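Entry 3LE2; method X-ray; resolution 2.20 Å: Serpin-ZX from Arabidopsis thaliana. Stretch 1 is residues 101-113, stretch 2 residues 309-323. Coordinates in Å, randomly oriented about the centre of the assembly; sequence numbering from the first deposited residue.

Stretch 1 (101-113) WIDKSLSFKPSFK
Stretch 2 309-323: LTEMVESPEMGKNLC

The contact is pinned by one backbone hydrogen bond, Lys109 N to Met312 O at 2.9 Å with an N-H...acceptor angle of 161°. It belongs to a single beta bridge pairing Phe108 with Val313, CA to CA 4.1 Å. About that pair the register runs in opposite senses, Lys109 facing Met312 and Ser107 facing Glu314. Ser107 (phi/psi -157/141), Phe108 (-76/150) and Val313 (-106/-169) are extended, while Met312 (-107/-41) and Glu314 (-106/-37) are not. Two CA-H...O contacts accompany the close approach of the backbones, Phe108 CA to Met312 O at 3.3 Å and Val313 CA to Ser107 O at 3.2 Å.

Side chains extend the polar grip at the solvent-facing border. Ser107, chi1 34°, donates from OG to Glu314 OE1 at 2.9 Å; Glu314 (m, t, chi3 -68°) starts sideways, yet its end comes nearer. Lys109, rotamer m, t, t, t, stretches its amine to a long salt bridge, NZ to Glu311 OE1 at 3.7 Å. Long charged chains suit this border, since their ends can reach polar partners across it. Lys109 also precedes the helix starting at Pro110.

That helix presents Phe112 (chi1 t, chi2 80°) toward the second stretch. Met312, t, t, m, lays CG over one ring face, 3.6 Å from the centroid and 18° off the normal, while CG also lies 4.0 Å from Phe108 CD1. An unbranched side chain can set CG on the face of Phe112 and still touch Phe108.

Beyond the bridge, a type I turn from Asp103 to Leu106, with Ser105 OG hydrogen-bonded to Asp103 OD2 at 2.9 Å, leads into Leu106 (m, t). Its CD2 meets Met318 CB at 3.2 Å, and its CD1 lies 4.2 Å from Leu322 CD1. Ile102 (t, t) sets CD1 3.5 Å from Val313 CG1. Ile102, Leu106, Val313 and Leu322, branched and buried, pack together, with the partly exposed Met318 at their margin; altogether the stretches bury 693 Å².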

# COMPACT_ATOMS: atom_id res chain seq x y z
N TRP A 101 -17.26 11.39 4.41
CA TRP A 101 -17.96 12.59 4.85
C TRP A 101 -18.67 13.20 3.67
O TRP A 101 -18.13 13.28 2.56
CB TRP A 101 -16.97 13.62 5.43
CG TRP A 101 -16.53 13.36 6.86
CD1 TRP A 101 -16.96 14.03 7.99
CD2 TRP A 101 -15.58 12.39 7.31
NE1 TRP A 101 -16.33 13.52 9.11
CE2 TRP A 101 -15.48 12.52 8.72
CE3 TRP A 101 -14.79 11.42 6.67
CZ2 TRP A 101 -14.63 11.72 9.48
CZ3 TRP A 101 -13.96 10.63 7.42
CH2 TRP A 101 -13.89 10.78 8.82
N ILE A 102 -19.88 13.67 3.90
CA ILE A 102 -20.65 14.28 2.83
C ILE A 102 -21.14 15.65 3.28
O ILE A 102 -21.40 15.86 4.47
CB ILE A 102 -21.84 13.37 2.44
CG1 ILE A 102 -22.28 13.64 1.01
CG2 ILE A 102 -22.99 13.51 3.45
CD1 ILE A 102 -23.08 12.52 0.44
N ASP A 103 -21.26 16.60 2.36
CA ASP A 103 -21.81 17.89 2.77
C ASP A 103 -23.19 17.70 3.39
O ASP A 103 -24.02 16.97 2.83
CB ASP A 103 -21.90 18.89 1.63
CG ASP A 103 -22.28 20.27 2.14
OD1 ASP A 103 -21.57 20.75 3.05
OD2 ASP A 103 -23.29 20.84 1.68
N LYS A 104 -23.42 18.36 4.52
CA LYS A 104 -24.64 18.14 5.30
C LYS A 104 -25.92 18.54 4.56
O LYS A 104 -27.02 18.27 5.04
CB LYS A 104 -24.55 18.86 6.65
CG LYS A 104 -24.86 20.34 6.58
CD LYS A 104 -24.87 20.96 7.97
CE LYS A 104 -25.22 22.44 7.91
NZ LYS A 104 -25.21 23.06 9.26
N SER A 105 -25.79 19.18 3.40
CA SER A 105 -26.93 19.39 2.53
C SER A 105 -27.41 18.04 1.98
O SER A 105 -28.42 17.95 1.27
CB SER A 105 -26.56 20.34 1.38
OG SER A 105 -25.66 19.74 0.46
N LEU A 106 -26.67 16.98 2.30
CA LEU A 106 -27.03 15.65 1.88
C LEU A 106 -27.06 14.73 3.08
O LEU A 106 -26.75 15.13 4.21
CB LEU A 106 -26.02 15.13 0.85
CG LEU A 106 -25.84 16.03 -0.37
CD1 LEU A 106 -24.52 15.76 -1.08
CD2 LEU A 106 -27.00 15.85 -1.32
N SER A 107 -27.46 13.48 2.84
CA SER A 107 -27.52 12.46 3.87
C SER A 107 -27.45 11.10 3.19
O SER A 107 -28.02 10.91 2.12
CB SER A 107 -28.79 12.61 4.71
OG SER A 107 -29.86 13.09 3.92
N PHE A 108 -26.74 10.16 3.81
CA PHE A 108 -26.59 8.83 3.25
C PHE A 108 -27.88 8.07 3.50
O PHE A 108 -28.57 8.33 4.48
CB PHE A 108 -25.44 8.08 3.93
CG PHE A 108 -24.10 8.75 3.75
CD1 PHE A 108 -23.46 8.74 2.53
CD2 PHE A 108 -23.48 9.37 4.83
CE1 PHE A 108 -22.22 9.37 2.36
CE2 PHE A 108 -22.24 9.99 4.67
CZ PHE A 108 -21.61 9.99 3.44
N LYS A 109 -28.20 7.14 2.60
CA LYS A 109 -29.28 6.20 2.86
C LYS A 109 -28.88 5.43 4.09
O LYS A 109 -27.77 4.90 4.15
CB LYS A 109 -29.46 5.22 1.70
CG LYS A 109 -30.19 5.79 0.51
CD LYS A 109 -30.54 4.70 -0.50
CE LYS A 109 -31.26 5.30 -1.72
NZ LYS A 109 -31.77 4.26 -2.65
N PRO A 110 -29.77 5.35 5.08
CA PRO A 110 -29.50 4.60 6.31
C PRO A 110 -28.88 3.25 5.99
O PRO A 110 -27.95 2.82 6.68
CB PRO A 110 -30.88 4.41 6.91
CG PRO A 110 -31.63 5.62 6.48
CD PRO A 110 -31.12 5.95 5.09
N SER A 111 -29.39 2.59 4.95
CA SER A 111 -28.92 1.28 4.54
C SER A 111 -27.44 1.30 4.14
O SER A 111 -26.66 0.45 4.56
CB SER A 111 -29.77 0.75 3.38
OG SER A 111 -30.01 1.76 2.42
N PHE A 112 -27.07 2.28 3.32
CA PHE A 112 -25.68 2.51 2.95
C PHE A 112 -24.80 2.67 4.20
O PHE A 112 -23.69 2.14 4.26
CB PHE A 112 -25.58 3.74 2.04
CG PHE A 112 -24.19 4.03 1.55
CD1 PHE A 112 -23.65 3.32 0.50
CD2 PHE A 112 -23.43 5.02 2.15
CE1 PHE A 112 -22.36 3.59 0.05
CE2 PHE A 112 -22.15 5.29 1.71
CZ PHE A 112 -21.62 4.57 0.66
N LYS A 113 -25.31 3.39 5.20
CA LYS A 113 -24.58 3.64 6.45
C LYS A 113 -24.28 2.36 7.22
O LYS A 113 -23.27 2.27 7.93
CB LYS A 113 -25.36 4.58 7.36
CG LYS A 113 -25.42 6.02 6.92
CD LYS A 113 -26.07 6.90 7.99
CE LYS A 113 -26.33 8.30 7.47
NZ LYS A 113 -27.19 9.12 8.38
N LEU A 309 -23.85 9.00 -8.09
CA LEU A 309 -23.94 7.97 -7.08
C LEU A 309 -25.35 7.99 -6.52
O LEU A 309 -25.63 8.63 -5.49
CB LEU A 309 -22.90 8.23 -6.00
CG LEU A 309 -21.49 8.37 -6.58
CD1 LEU A 309 -20.57 9.12 -5.64
CD2 LEU A 309 -20.93 7.00 -6.92
N THR A 310 -26.23 7.29 -7.22
CA THR A 310 -27.66 7.34 -6.95
C THR A 310 -28.07 6.37 -5.85
O THR A 310 -29.20 6.43 -5.35
CB THR A 310 -28.46 7.05 -8.23
OG1 THR A 310 -27.98 5.85 -8.85
CG2 THR A 310 -28.29 8.21 -9.22
N GLU A 311 -27.16 5.49 -5.46
CA GLU A 311 -27.43 4.54 -4.38
C GLU A 311 -26.78 4.93 -3.06
O GLU A 311 -26.73 4.14 -2.12
CB GLU A 311 -26.98 3.13 -4.79
CG GLU A 311 -27.69 2.58 -6.02
CD GLU A 311 -29.19 2.76 -5.95
OE1 GLU A 311 -29.82 2.24 -4.99
OE2 GLU A 311 -29.75 3.42 -6.85
N MET A 312 -26.29 6.16 -2.96
CA MET A 312 -25.53 6.53 -1.78
C MET A 312 -26.32 7.47 -0.85
O MET A 312 -26.29 7.32 0.38
CB MET A 312 -24.21 7.14 -2.22
CG MET A 312 -23.14 7.14 -1.16
SD MET A 312 -21.63 7.88 -1.82
CE MET A 312 -20.98 6.53 -2.83
N VAL A 313 -27.03 8.42 -1.44
CA VAL A 313 -27.81 9.39 -0.67
C VAL A 313 -29.30 9.12 -0.73
O VAL A 313 -29.74 8.06 -1.20
CB VAL A 313 -27.55 10.82 -1.17
CG1 VAL A 313 -26.15 11.26 -0.80
CG2 VAL A 313 -27.78 10.90 -2.67
N GLU A 314 -30.10 10.07 -0.25
CA GLU A 314 -31.54 9.86 -0.15
C GLU A 314 -32.35 10.62 -1.21
O GLU A 314 -33.34 10.10 -1.73
CB GLU A 314 -32.03 10.19 1.26
CG GLU A 314 -31.45 9.26 2.32
CD GLU A 314 -31.89 9.62 3.73
OE1 GLU A 314 -31.49 10.69 4.23
OE2 GLU A 314 -32.63 8.82 4.34
N SER A 315 -31.91 11.83 -1.54
CA SER A 315 -32.60 12.66 -2.52
C SER A 315 -32.15 12.32 -3.95
O SER A 315 -31.02 12.61 -4.33
CB SER A 315 -32.35 14.14 -2.22
OG SER A 315 -33.43 14.95 -2.65
N PRO A 316 -33.04 11.71 -4.75
CA PRO A 316 -32.74 11.35 -6.14
C PRO A 316 -32.37 12.58 -6.97
O PRO A 316 -31.69 12.45 -7.98
CB PRO A 316 -34.06 10.77 -6.65
CG PRO A 316 -34.73 10.25 -5.42
CD PRO A 316 -34.38 11.23 -4.34
N GLU A 317 -32.82 13.75 -6.53
CA GLU A 317 -32.46 15.00 -7.19
C GLU A 317 -31.04 15.39 -6.80
O GLU A 317 -30.30 15.98 -7.59
CB GLU A 317 -33.42 16.11 -6.79
CG GLU A 317 -33.03 17.48 -7.31
CD GLU A 317 -33.73 18.60 -6.57
OE1 GLU A 317 -34.68 18.30 -5.82
OE2 GLU A 317 -33.32 19.77 -6.75
N MET A 318 -30.66 15.05 -5.57
CA MET A 318 -29.31 15.30 -5.09
C MET A 318 -28.34 14.23 -5.58
O MET A 318 -27.20 14.54 -5.93
CB MET A 318 -29.29 15.37 -3.56
CG MET A 318 -30.14 16.48 -2.96
SD MET A 318 -29.81 18.12 -3.64
CE MET A 318 -28.13 18.42 -3.08
N GLY A 319 -28.80 12.98 -5.60
CA GLY A 319 -28.00 11.86 -6.07
C GLY A 319 -27.66 11.96 -7.54
O GLY A 319 -26.62 11.47 -7.98
N LYS A 320 -28.54 12.60 -8.30
CA LYS A 320 -28.25 12.95 -9.69
C LYS A 320 -27.19 14.05 -9.71
O LYS A 320 -27.43 15.15 -9.20
CB LYS A 320 -29.51 13.43 -10.41
CG LYS A 320 -30.48 12.32 -10.78
CD LYS A 320 -31.77 12.88 -11.35
CE LYS A 320 -32.77 11.77 -11.61
NZ LYS A 320 -34.12 12.31 -11.90
N ASN A 321 -26.04 13.73 -10.29
CA ASN A 321 -24.94 14.69 -10.39
C ASN A 321 -24.04 14.68 -9.14
O ASN A 321 -23.10 15.47 -9.03
CB ASN A 321 -25.49 16.10 -10.68
CG ASN A 321 -24.41 17.08 -11.09
OD1 ASN A 321 -23.65 16.84 -12.03
ND2 ASN A 321 -24.35 18.21 -10.38
N LEU A 322 -24.34 13.78 -8.21
CA LEU A 322 -23.49 13.61 -7.04
C LEU A 322 -22.32 12.73 -7.40
O LEU A 322 -22.50 11.63 -7.92
CB LEU A 322 -24.24 12.95 -5.88
CG LEU A 322 -23.25 12.50 -4.81
CD1 LEU A 322 -22.59 13.72 -4.18
CD2 LEU A 322 -23.91 11.64 -3.75
N CYS A 323 -21.12 13.20 -7.11
CA CYS A 323 -19.95 12.38 -7.37
C CYS A 323 -18.94 12.55 -6.25
O CYS A 323 -19.12 13.37 -5.36
CB CYS A 323 -19.33 12.76 -8.71
SG CYS A 323 -18.76 14.46 -8.81